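Local coordinates for protein endo-beta-mannanase (Opitutaceae bacterium TAV5, PDB 7BOB) that probably hydrolyses beta-1,4-linked mannosides from the chain end, as a homotrimeric family 5 glycoside hydrolase active in a termite hindgut, at residues 94-102 with 130-141; 199-208 with 389-397. All coordinates share one frame; numbering follows the deposited sequence.

Contact 1. Residues 94-102 with 130-141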
loop_
_atom_site.group_PDB
_atom_site.type_symbol
_atom_site.label_atom_id
_atom_site.label_comp_id
_atom_site.label_asym_id
_atom_site.label_seq_id
_atom_site.Cartn_x
_atom_site.Cartn_y
_atom_site.Cartn_z
ATOM N N ARG A 94 -27.912 28.234 -23.893
ATOM C CA ARG A 94 -27.661 26.954 -24.550
ATOM C C ARG A 94 -27.426 25.886 -23.486
ATOM O O ARG A 94 -26.449 25.957 -22.729
ATOM C CB ARG A 94 -26.464 27.040 -25.510
ATOM C CG ARG A 94 -26.524 28.228 -26.482
ATOM C CD ARG A 94 -25.429 28.188 -27.562
ATOM N NE ARG A 94 -25.685 27.141 -28.551
ATOM C CZ ARG A 94 -25.883 27.354 -29.853
ATOM N NH1 ARG A 94 -25.857 28.593 -30.354
ATOM N NH2 ARG A 94 -26.114 26.311 -30.655
ATOM N N PRO A 95 -28.305 24.893 -23.384
ATOM C CA PRO A 95 -28.120 23.855 -22.363
ATOM C C PRO A 95 -26.941 22.955 -22.700
ATOM O O PRO A 95 -26.708 22.602 -23.857
ATOM C CB PRO A 95 -29.442 23.080 -22.399
ATOM C CG PRO A 95 -30.008 23.353 -23.772
ATOM C CD PRO A 95 -29.559 24.732 -24.143
ATOM N N GLN A 96 -26.186 22.576 -21.677
ATOM C CA GLN A 96 -25.142 21.570 -21.844
ATOM C C GLN A 96 -25.544 20.414 -20.946
ATOM O O GLN A 96 -25.204 20.396 -19.755
ATOM C CB GLN A 96 -23.749 22.106 -21.511
ATOM C CG GLN A 96 -22.655 21.099 -21.829
ATOM C CD GLN A 96 -21.253 21.640 -21.553
ATOM O OE1 GLN A 96 -20.657 21.354 -20.519
ATOM N NE2 GLN A 96 -20.735 22.446 -22.477
ATOM N N PRO A 97 -26.311 19.456 -21.462
ATOM C CA PRO A 97 -26.840 18.391 -20.606
ATOM C C PRO A 97 -25.801 17.306 -20.410
ATOM O O PRO A 97 -25.095 16.925 -21.346
ATOM C CB PRO A 97 -28.055 17.872 -21.396
ATOM C CG PRO A 97 -27.655 18.067 -22.825
ATOM C CD PRO A 97 -26.761 19.319 -22.861
ATOM N N SER A 98 -25.711 16.807 -19.181
ATOM C CA SER A 98 -24.716 15.804 -18.809
ATOM C C SER A 98 -25.452 14.515 -18.487
ATOM O O SER A 98 -26.323 14.509 -17.610
ATOM C CB SER A 98 -23.884 16.286 -17.619
ATOM O OG SER A 98 -22.829 15.390 -17.306
ATOM N N LEU A 99 -25.100 13.431 -19.197
ATOM C CA LEU A 99 -25.896 12.199 -19.214
ATOM C C LEU A 99 -25.558 11.269 -18.053
ATOM O O LEU A 99 -26.431 10.918 -17.248
ATOM C CB LEU A 99 -25.697 11.457 -20.544
ATOM C CG LEU A 99 -26.006 12.291 -21.800
ATOM C CD1 LEU A 99 -26.170 11.423 -23.046
ATOM C CD2 LEU A 99 -27.246 13.168 -21.608
ATOM N N PHE A 100 -24.296 10.830 -17.972
ATOM C CA PHE A 100 -23.916 9.736 -17.082
ATOM C C PHE A 100 -23.549 10.328 -15.728
ATOM O O PHE A 100 -22.395 10.620 -15.420
ATOM C CB PHE A 100 -22.797 8.909 -17.702
ATOM C CG PHE A 100 -23.287 7.950 -18.759
ATOM C CD1 PHE A 100 -23.938 6.776 -18.402
ATOM C CD2 PHE A 100 -23.129 8.237 -20.104
ATOM C CE1 PHE A 100 -24.414 5.898 -19.377
ATOM C CE2 PHE A 100 -23.594 7.363 -21.087
ATOM C CZ PHE A 100 -24.242 6.203 -20.732
ATOM N N VAL A 101 -24.585 10.547 -14.925
ATOM C CA VAL A 101 -24.487 11.179 -13.616
ATOM C C VAL A 101 -25.365 10.361 -12.675
ATOM O O VAL A 101 -26.593 10.415 -12.780
ATOM C CB VAL A 101 -24.955 12.645 -13.640
ATOM C CG1 VAL A 101 -24.777 13.282 -12.286
ATOM C CG2 VAL A 101 -24.210 13.455 -14.712
ATOM N N GLY A 102 -24.750 9.598 -11.771
ATOM C CA GLY A 102 -23.307 9.497 -11.665
ATOM C C GLY A 102 -22.704 10.254 -10.493
ATOM O O GLY A 102 -23.356 10.466 -9.465
ATOM N N GLY A 130 -26.363 1.176 -20.586
ATOM C CA GLY A 130 -25.837 2.522 -20.745
ATOM C C GLY A 130 -26.018 3.051 -22.154
ATOM O O GLY A 130 -26.438 4.196 -22.347
ATOM N N ALA A 131 -25.724 2.223 -23.159
ATOM C CA ALA A 131 -25.907 2.640 -24.545
ATOM C C ALA A 131 -27.364 3.001 -24.821
ATOM O O ALA A 131 -27.659 4.055 -25.397
ATOM C CB ALA A 131 -25.441 1.533 -25.493
ATOM N N ALA A 132 -28.293 2.142 -24.403
ATOM C CA ALA A 132 -29.704 2.430 -24.647
ATOM C C ALA A 132 -30.115 3.724 -23.964
ATOM O O ALA A 132 -30.859 4.527 -24.536
ATOM C CB ALA A 132 -30.567 1.271 -24.165
ATOM N N TYR A 133 -29.608 3.958 -22.751
ATOM C CA TYR A 133 -29.938 5.183 -22.027
ATOM C C TYR A 133 -29.380 6.411 -22.735
ATOM O O TYR A 133 -30.049 7.446 -22.815
ATOM C CB TYR A 133 -29.405 5.096 -20.597
ATOM C CG TYR A 133 -29.352 6.408 -19.845
ATOM C CD1 TYR A 133 -30.519 7.065 -19.462
ATOM C CD2 TYR A 133 -28.126 6.975 -19.490
ATOM C CE1 TYR A 133 -30.470 8.263 -18.746
ATOM C CE2 TYR A 133 -28.057 8.173 -18.784
ATOM C CZ TYR A 133 -29.230 8.809 -18.409
ATOM O OH TYR A 133 -29.160 9.989 -17.700
ATOM N N ALA A 134 -28.162 6.314 -23.261
ATOM C CA ALA A 134 -27.603 7.444 -23.994
ATOM C C ALA A 134 -28.422 7.739 -25.244
ATOM O O ALA A 134 -28.711 8.904 -25.553
ATOM C CB ALA A 134 -26.146 7.171 -24.364
ATOM N N ARG A 135 -28.799 6.692 -25.981
ATOM C CA ARG A 135 -29.618 6.892 -27.170
ATOM C C ARG A 135 -30.979 7.480 -26.809
ATOM O O ARG A 135 -31.465 8.390 -27.496
ATOM C CB ARG A 135 -29.774 5.572 -27.926
ATOM C CG ARG A 135 -30.627 5.725 -29.180
ATOM C CD ARG A 135 -30.497 4.537 -30.120
ATOM N NE ARG A 135 -30.872 3.302 -29.435
ATOM C CZ ARG A 135 -30.014 2.347 -29.072
ATOM N NH1 ARG A 135 -28.714 2.472 -29.334
ATOM N NH2 ARG A 135 -30.460 1.256 -28.446
ATOM N N THR A 136 -31.571 7.031 -25.701
ATOM C CA THR A 136 -32.885 7.530 -25.308
ATOM C C THR A 136 -32.850 9.017 -24.994
ATOM O O THR A 136 -33.715 9.775 -25.444
ATOM C CB THR A 136 -33.403 6.773 -24.101
ATOM O OG1 THR A 136 -33.512 5.382 -24.422
ATOM C CG2 THR A 136 -34.752 7.334 -23.700
ATOM N N ILE A 137 -31.894 9.449 -24.174
ATOM C CA ILE A 137 -31.831 10.865 -23.826
ATOM C C ILE A 137 -31.553 11.694 -25.069
ATOM O O ILE A 137 -32.231 12.696 -25.323
ATOM C CB ILE A 137 -30.786 11.128 -22.729
ATOM C CG1 ILE A 137 -31.073 10.262 -21.497
ATOM C CG2 ILE A 137 -30.791 12.602 -22.363
ATOM C CD1 ILE A 137 -32.459 10.499 -20.883
ATOM N N THR A 138 -30.576 11.269 -25.880
ATOM C CA THR A 138 -30.273 11.993 -27.112
ATOM C C THR A 138 -31.517 12.139 -27.983
ATOM O O THR A 138 -31.739 13.192 -28.579
ATOM C CB THR A 138 -29.154 11.291 -27.884
ATOM O OG1 THR A 138 -28.039 11.051 -27.013
ATOM C CG2 THR A 138 -28.675 12.152 -29.035
ATOM N N THR A 139 -32.344 11.095 -28.054
ATOM C CA THR A 139 -33.611 11.200 -28.763
ATOM C C THR A 139 -34.419 12.392 -28.263
ATOM O O THR A 139 -34.933 13.180 -29.062
ATOM C CB THR A 139 -34.405 9.902 -28.616
ATOM O OG1 THR A 139 -33.907 8.934 -29.547
ATOM C CG2 THR A 139 -35.877 10.137 -28.904
ATOM N N HIS A 140 -34.490 12.579 -26.947
ATOM C CA HIS A 140 -35.265 13.689 -26.407
ATOM C C HIS A 140 -34.567 15.032 -26.512
ATOM O O HIS A 140 -35.224 16.058 -26.300
ATOM C CB HIS A 140 -35.624 13.413 -24.956
ATOM C CG HIS A 140 -36.697 12.395 -24.808
ATOM N ND1 HIS A 140 -38.015 12.734 -24.589
ATOM C CD2 HIS A 140 -36.663 11.048 -24.909
ATOM C CE1 HIS A 140 -38.743 11.635 -24.528
ATOM N NE2 HIS A 140 -37.946 10.598 -24.718
ATOM N N LEU A 141 -33.274 15.055 -26.818
ATOM C CA LEU A 141 -32.575 16.304 -27.092
ATOM C C LEU A 141 -32.643 16.703 -28.553
ATOM O O LEU A 141 -32.410 17.879 -28.871
ATOM C CB LEU A 141 -31.092 16.198 -26.702
ATOM C CG LEU A 141 -30.745 15.759 -25.281
ATOM C CD1 LEU A 141 -29.253 15.479 -25.205
ATOM C CD2 LEU A 141 -31.120 16.847 -24.300
#

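Contact 2. Residues 199-208 with 389-397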
loop_
_atom_site.group_PDB
_atom_site.type_symbol
_atom_site.label_atom_id
_atom_site.label_comp_id
_atom_site.label_asym_id
_atom_site.label_seq_id
_atom_site.Cartn_x
_atom_site.Cartn_y
_atom_site.Cartn_z
ATOM N N GLN A 199 -7.335 13.628 -15.381
ATOM C CA GLN A 199 -6.736 13.287 -16.664
ATOM C C GLN A 199 -5.234 13.536 -16.657
ATOM O O GLN A 199 -4.490 12.826 -17.348
ATOM C CB GLN A 199 -7.361 14.109 -17.794
ATOM C CG GLN A 199 -8.843 13.914 -18.015
ATOM C CD GLN A 199 -9.375 14.912 -19.030
ATOM O OE1 GLN A 199 -9.349 14.659 -20.236
ATOM N NE2 GLN A 199 -9.809 16.067 -18.549
ATOM N N VAL A 200 -4.776 14.552 -15.915
ATOM C CA VAL A 200 -3.361 14.929 -15.878
ATOM C C VAL A 200 -2.621 14.255 -14.724
ATOM O O VAL A 200 -1.504 13.764 -14.895
ATOM C CB VAL A 200 -3.218 16.463 -15.780
ATOM C CG1 VAL A 200 -1.744 16.842 -15.742
ATOM C CG2 VAL A 200 -3.919 17.159 -16.954
ATOM N N ILE A 201 -3.213 14.249 -13.526
ATOM C CA ILE A 201 -2.494 13.859 -12.318
ATOM C C ILE A 201 -2.691 12.391 -11.920
ATOM O O ILE A 201 -2.039 11.937 -10.968
ATOM C CB ILE A 201 -2.876 14.776 -11.137
ATOM C CG1 ILE A 201 -4.329 14.514 -10.710
ATOM C CG2 ILE A 201 -2.634 16.289 -11.501
ATOM C CD1 ILE A 201 -4.647 14.962 -9.299
ATOM N N ALA A 202 -3.582 11.640 -12.584
ATOM C CA ALA A 202 -3.707 10.203 -12.312
ATOM C C ALA A 202 -3.849 9.432 -13.620
ATOM O O ALA A 202 -3.947 10.016 -14.705
ATOM C CB ALA A 202 -4.885 9.905 -11.373
ATOM N N ASP A 203 -3.832 8.100 -13.524
ATOM C CA ASP A 203 -4.179 7.233 -14.653
ATOM C C ASP A 203 -5.479 6.527 -14.286
ATOM O O ASP A 203 -5.475 5.486 -13.633
ATOM C CB ASP A 203 -3.102 6.217 -15.015
ATOM C CG ASP A 203 -3.435 5.456 -16.312
ATOM O OD1 ASP A 203 -4.437 5.807 -16.988
ATOM O OD2 ASP A 203 -2.682 4.527 -16.671
ATOM N N THR A 204 -6.589 7.124 -14.718
ATOM C CA THR A 204 -7.931 6.615 -14.497
ATOM C C THR A 204 -8.458 5.871 -15.704
ATOM O O THR A 204 -9.584 5.392 -15.662
ATOM C CB THR A 204 -8.880 7.770 -14.191
ATOM O OG1 THR A 204 -8.997 8.580 -15.379
ATOM C CG2 THR A 204 -8.334 8.626 -13.045
ATOM N N GLY A 205 -7.675 5.790 -16.786
ATOM C CA GLY A 205 -8.170 5.368 -18.074
ATOM C C GLY A 205 -8.747 6.492 -18.913
ATOM O O GLY A 205 -9.058 6.269 -20.092
ATOM N N TRP A 206 -8.891 7.698 -18.349
ATOM C CA TRP A 206 -9.360 8.867 -19.100
ATOM C C TRP A 206 -8.121 9.694 -19.436
ATOM O O TRP A 206 -7.643 10.489 -18.619
ATOM C CB TRP A 206 -10.407 9.636 -18.302
ATOM C CG TRP A 206 -11.726 8.881 -18.232
ATOM C CD1 TRP A 206 -12.111 7.974 -17.274
ATOM C CD2 TRP A 206 -12.810 8.950 -19.174
ATOM N NE1 TRP A 206 -13.368 7.481 -17.561
ATOM C CE2 TRP A 206 -13.818 8.064 -18.718
ATOM C CE3 TRP A 206 -13.026 9.673 -20.358
ATOM C CZ2 TRP A 206 -15.026 7.887 -19.403
ATOM C CZ3 TRP A 206 -14.217 9.492 -21.036
ATOM C CH2 TRP A 206 -15.211 8.611 -20.553
ATOM N N ARG A 207 -7.586 9.489 -20.637
ATOM C CA ARG A 207 -6.218 9.872 -20.950
ATOM C C ARG A 207 -6.155 10.938 -22.028
ATOM O O ARG A 207 -6.990 10.987 -22.941
ATOM C CB ARG A 207 -5.417 8.672 -21.417
ATOM C CG ARG A 207 -5.245 7.610 -20.343
ATOM C CD ARG A 207 -4.794 6.307 -20.961
ATOM N NE ARG A 207 -4.290 5.380 -19.954
ATOM C CZ ARG A 207 -3.769 4.191 -20.235
ATOM N NH1 ARG A 207 -3.695 3.787 -21.501
ATOM N NH2 ARG A 207 -3.310 3.412 -19.251
ATOM N N LEU A 208 -5.139 11.788 -21.899
ATOM C CA LEU A 208 -4.710 12.690 -22.958
ATOM C C LEU A 208 -3.637 11.970 -23.756
ATOM O O LEU A 208 -2.528 11.776 -23.262
ATOM C CB LEU A 208 -4.140 13.985 -22.377
ATOM C CG LEU A 208 -4.997 14.745 -21.367
ATOM C CD1 LEU A 208 -4.212 15.900 -20.778
ATOM C CD2 LEU A 208 -6.256 15.254 -22.054
ATOM N N TRP A 389 6.364 16.817 -22.322
ATOM C CA TRP A 389 5.369 15.792 -22.002
ATOM C C TRP A 389 5.828 14.474 -22.616
ATOM O O TRP A 389 5.975 14.397 -23.841
ATOM C CB TRP A 389 3.997 16.200 -22.541
ATOM C CG TRP A 389 2.830 15.257 -22.263
ATOM C CD1 TRP A 389 2.567 14.071 -22.893
ATOM C CD2 TRP A 389 1.770 15.439 -21.307
ATOM N NE1 TRP A 389 1.425 13.521 -22.402
ATOM C CE2 TRP A 389 0.904 14.335 -21.435
ATOM C CE3 TRP A 389 1.460 16.435 -20.373
ATOM C CZ2 TRP A 389 -0.240 14.170 -20.638
ATOM C CZ3 TRP A 389 0.308 16.275 -19.587
ATOM C CH2 TRP A 389 -0.517 15.146 -19.724
ATOM N N PRO A 390 6.127 13.445 -21.822
ATOM C CA PRO A 390 6.790 12.252 -22.381
ATOM C C PRO A 390 5.877 11.465 -23.320
ATOM O O PRO A 390 4.649 11.498 -23.200
ATOM C CB PRO A 390 7.153 11.426 -21.135
ATOM C CG PRO A 390 6.200 11.892 -20.065
ATOM C CD PRO A 390 5.942 13.362 -20.363
ATOM N N ARG A 391 6.502 10.720 -24.246
ATOM C CA ARG A 391 5.728 9.953 -25.228
ATOM C C ARG A 391 4.792 8.941 -24.562
ATOM O O ARG A 391 3.674 8.728 -25.029
ATOM C CB ARG A 391 6.657 9.245 -26.217
ATOM C CG ARG A 391 5.955 8.178 -27.073
ATOM C CD ARG A 391 6.882 7.545 -28.107
ATOM N NE ARG A 391 7.277 8.513 -29.121
ATOM C CZ ARG A 391 6.568 8.770 -30.218
ATOM N NH1 ARG A 391 5.436 8.111 -30.455
ATOM N NH2 ARG A 391 6.992 9.682 -31.085
ATOM N N HIS A 392 5.228 8.286 -23.498
ATOM C CA HIS A 392 4.373 7.352 -22.770
ATOM C C HIS A 392 4.145 7.935 -21.386
ATOM O O HIS A 392 5.054 7.954 -20.546
ATOM C CB HIS A 392 4.995 5.958 -22.695
ATOM C CG HIS A 392 5.510 5.459 -24.011
ATOM N ND1 HIS A 392 4.700 4.836 -24.939
ATOM C CD2 HIS A 392 6.750 5.505 -24.560
ATOM C CE1 HIS A 392 5.420 4.512 -25.998
ATOM N NE2 HIS A 392 6.665 4.910 -25.798
ATOM N N TYR A 393 2.938 8.424 -21.164
ATOM C CA TYR A 393 2.581 9.177 -19.975
ATOM C C TYR A 393 1.836 8.331 -18.947
ATOM O O TYR A 393 2.066 8.484 -17.742
ATOM C CB TYR A 393 1.743 10.395 -20.390
ATOM C CG TYR A 393 1.466 11.398 -19.286
ATOM C CD1 TYR A 393 0.399 11.219 -18.395
ATOM C CD2 TYR A 393 2.250 12.541 -19.151
ATOM C CE1 TYR A 393 0.137 12.160 -17.393
ATOM C CE2 TYR A 393 2.006 13.482 -18.157
ATOM C CZ TYR A 393 0.963 13.290 -17.279
ATOM O OH TYR A 393 0.750 14.232 -16.288
ATOM N N TYR A 394 0.974 7.419 -19.389
ATOM C CA TYR A 394 0.144 6.635 -18.490
ATOM C C TYR A 394 0.717 5.235 -18.381
ATOM O O TYR A 394 1.146 4.651 -19.380
ATOM C CB TYR A 394 -1.310 6.593 -18.986
ATOM C CG TYR A 394 -1.904 7.981 -19.142
ATOM C CD1 TYR A 394 -2.543 8.609 -18.072
ATOM C CD2 TYR A 394 -1.819 8.670 -20.350
ATOM C CE1 TYR A 394 -3.082 9.882 -18.196
ATOM C CE2 TYR A 394 -2.356 9.957 -20.490
ATOM C CZ TYR A 394 -2.980 10.550 -19.410
ATOM O OH TYR A 394 -3.493 11.816 -19.524
ATOM N N HIS A 395 0.714 4.695 -17.166
ATOM C CA HIS A 395 1.434 3.455 -16.895
ATOM C C HIS A 395 0.566 2.200 -16.934
ATOM O O HIS A 395 1.086 1.128 -17.250
ATOM C CB HIS A 395 2.127 3.535 -15.529
ATOM C CG HIS A 395 1.183 3.761 -14.386
ATOM N ND1 HIS A 395 0.443 4.921 -14.251
ATOM C CD2 HIS A 395 0.844 2.975 -13.334
ATOM C CE1 HIS A 395 -0.288 4.848 -13.152
ATOM N NE2 HIS A 395 -0.080 3.670 -12.591
ATOM N N ARG A 396 -0.731 2.275 -16.621
ATOM C CA ARG A 396 -1.508 1.040 -16.479
ATOM C C ARG A 396 -1.557 0.291 -17.806
ATOM O O ARG A 396 -1.970 0.848 -18.824
ATOM C CB ARG A 396 -2.912 1.348 -15.970
ATOM C CG ARG A 396 -2.900 1.902 -14.563
ATOM C CD ARG A 396 -4.249 2.479 -14.196
ATOM N NE ARG A 396 -5.288 1.448 -14.149
ATOM C CZ ARG A 396 -6.585 1.703 -13.976
ATOM N NH1 ARG A 396 -7.001 2.958 -13.816
ATOM N NH2 ARG A 396 -7.476 0.715 -13.961
ATOM N N ASN A 397 -1.057 -0.949 -17.799
ATOM C CA ASN A 397 -1.102 -1.853 -18.954
ATOM C C ASN A 397 -0.394 -1.275 -20.179
ATOM O O ASN A 397 -0.713 -1.629 -21.320
ATOM C CB ASN A 397 -2.546 -2.231 -19.287
ATOM C CG ASN A 397 -3.174 -3.053 -18.188
ATOM O OD1 ASN A 397 -2.510 -3.895 -17.579
ATOM N ND2 ASN A 397 -4.445 -2.796 -17.902
#

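Contact 1. Residues 94-102 with 130-141
Leu99 and Phe100, where the chain of strand 94-99 turns a corner, pack against Tyr133, Ala134 and Ile137 of helix 130-141, a buried strand-on-helix contact of the (beta/alpha)8 barrel of glycoside hydrolase family 5, between a strand of the inner barrel and the helix that follows it in the outer layer. The two run nearly antiparallel, at 159°, with their axes 10.1 Å apart. Leu99 and Ile137 point past one another, CD2 of the leucine resting on CG2 of Ile137 at 3.7 Å. Further back along the strand, the ring atom CG of Pro97 lies 3.9 Å from CD1 of Leu141 and almost as near to CD2. Phe100 and Tyr133 form a T-shaped pair: the tyrosine turns its edge to the phenylalanine's face, the planes at 76° and the centroids 5.6 Å apart. Tyr133 holds CG anti to its own nitrogen (chi1 165°), which sends the ring across to the strand, where OH donates to Leu99 O at 2.9 Å and comes in somewhat tilted from the carbonyl plane. The phenol thus touches the phenylalanine by its edge and the strand by its hydroxyl. At the other ring, Gly130 O approaches the edge of Phe100, 3.4 Å from CZ. Trp63 stacks on Tyr133 and Trp174 meets Phe100 edge-to-face, while helix 168-183 packs on Leu99 through Ile182 and helix 75-89 on Leu141 through Leu85.

Contact 2. Residues 199-208 with 389-397
Asp203 OD2 is gripped from both segments: the backbone N of Arg396 reaches it at 3.0 Å, nearly head-on to the C-O bond, and Arg207 NH2 takes its syn lone pair at 2.9 Å. Arg207 binds the carboxylate side-on, its NE going to OD1, which also receives Gly205 N from the opposite face in an Asx turn. Four N-H groups therefore hold the carboxylate, and would be expected to keep it ionised. The same Arg207 NH2 then crosses to Arg396 O, a bond lying in both the carbonyl and the guanidinium planes, while Arg396 NH1 returns to Asp203 O at 3.0 Å through a kink in its chain before NE. Tyr394 lies between two layers. Arg207 CG sits 3.4 Å from its ring centroid, only 6° off the normal, in a CH-pi contact, and Tyr393 CD1 covers the other face. The extended Arg207 chain thus runs over the ring, with the guanidinium plane 22° from it. At the far end, Tyr394 OH donates to Gln199 O at 2.6 Å and accepts from Leu208 N at 2.9 Å, an almost straight bond (172°), so the hydroxyl joins the last turn of helix 198-201 to the chain at Leu208. Tyr393 OH donates to Val200 O at 2.7 Å. Separately, Leu208 CD1 packs on Trp389 CH2. Pro406, from helix 406-422, touches both tyrosines; helix 258-272 lies against Val200 and Trp389 through Cys270, and Pro168 of helix 168-183 packs on Arg207.

In the fold
Contact 1 closes before contact 2 opens, and their centres lie 27 Å apart, with about 8 Å between nearest atoms. Residues 94-102 and 130-141 belong wholly to the parallel barrel, where a strand is joined to the helix after it. Contact 2 instead bridges 180 intervening residues: 199-208 takes in the end of the short helix 198-201 and the loop after it, whereas 389-397 leaves strand 385-389 of the separate mixed sheet. One contact is thus internal to the barrel, the other fastens it to the following C-terminal domain. Helix 168-183 borders both, through Ile182, Met178 and Trp174 at contact 1 and Pro168, Val171 and Trp174 at contact 2. Neither contact is touched by another subunit.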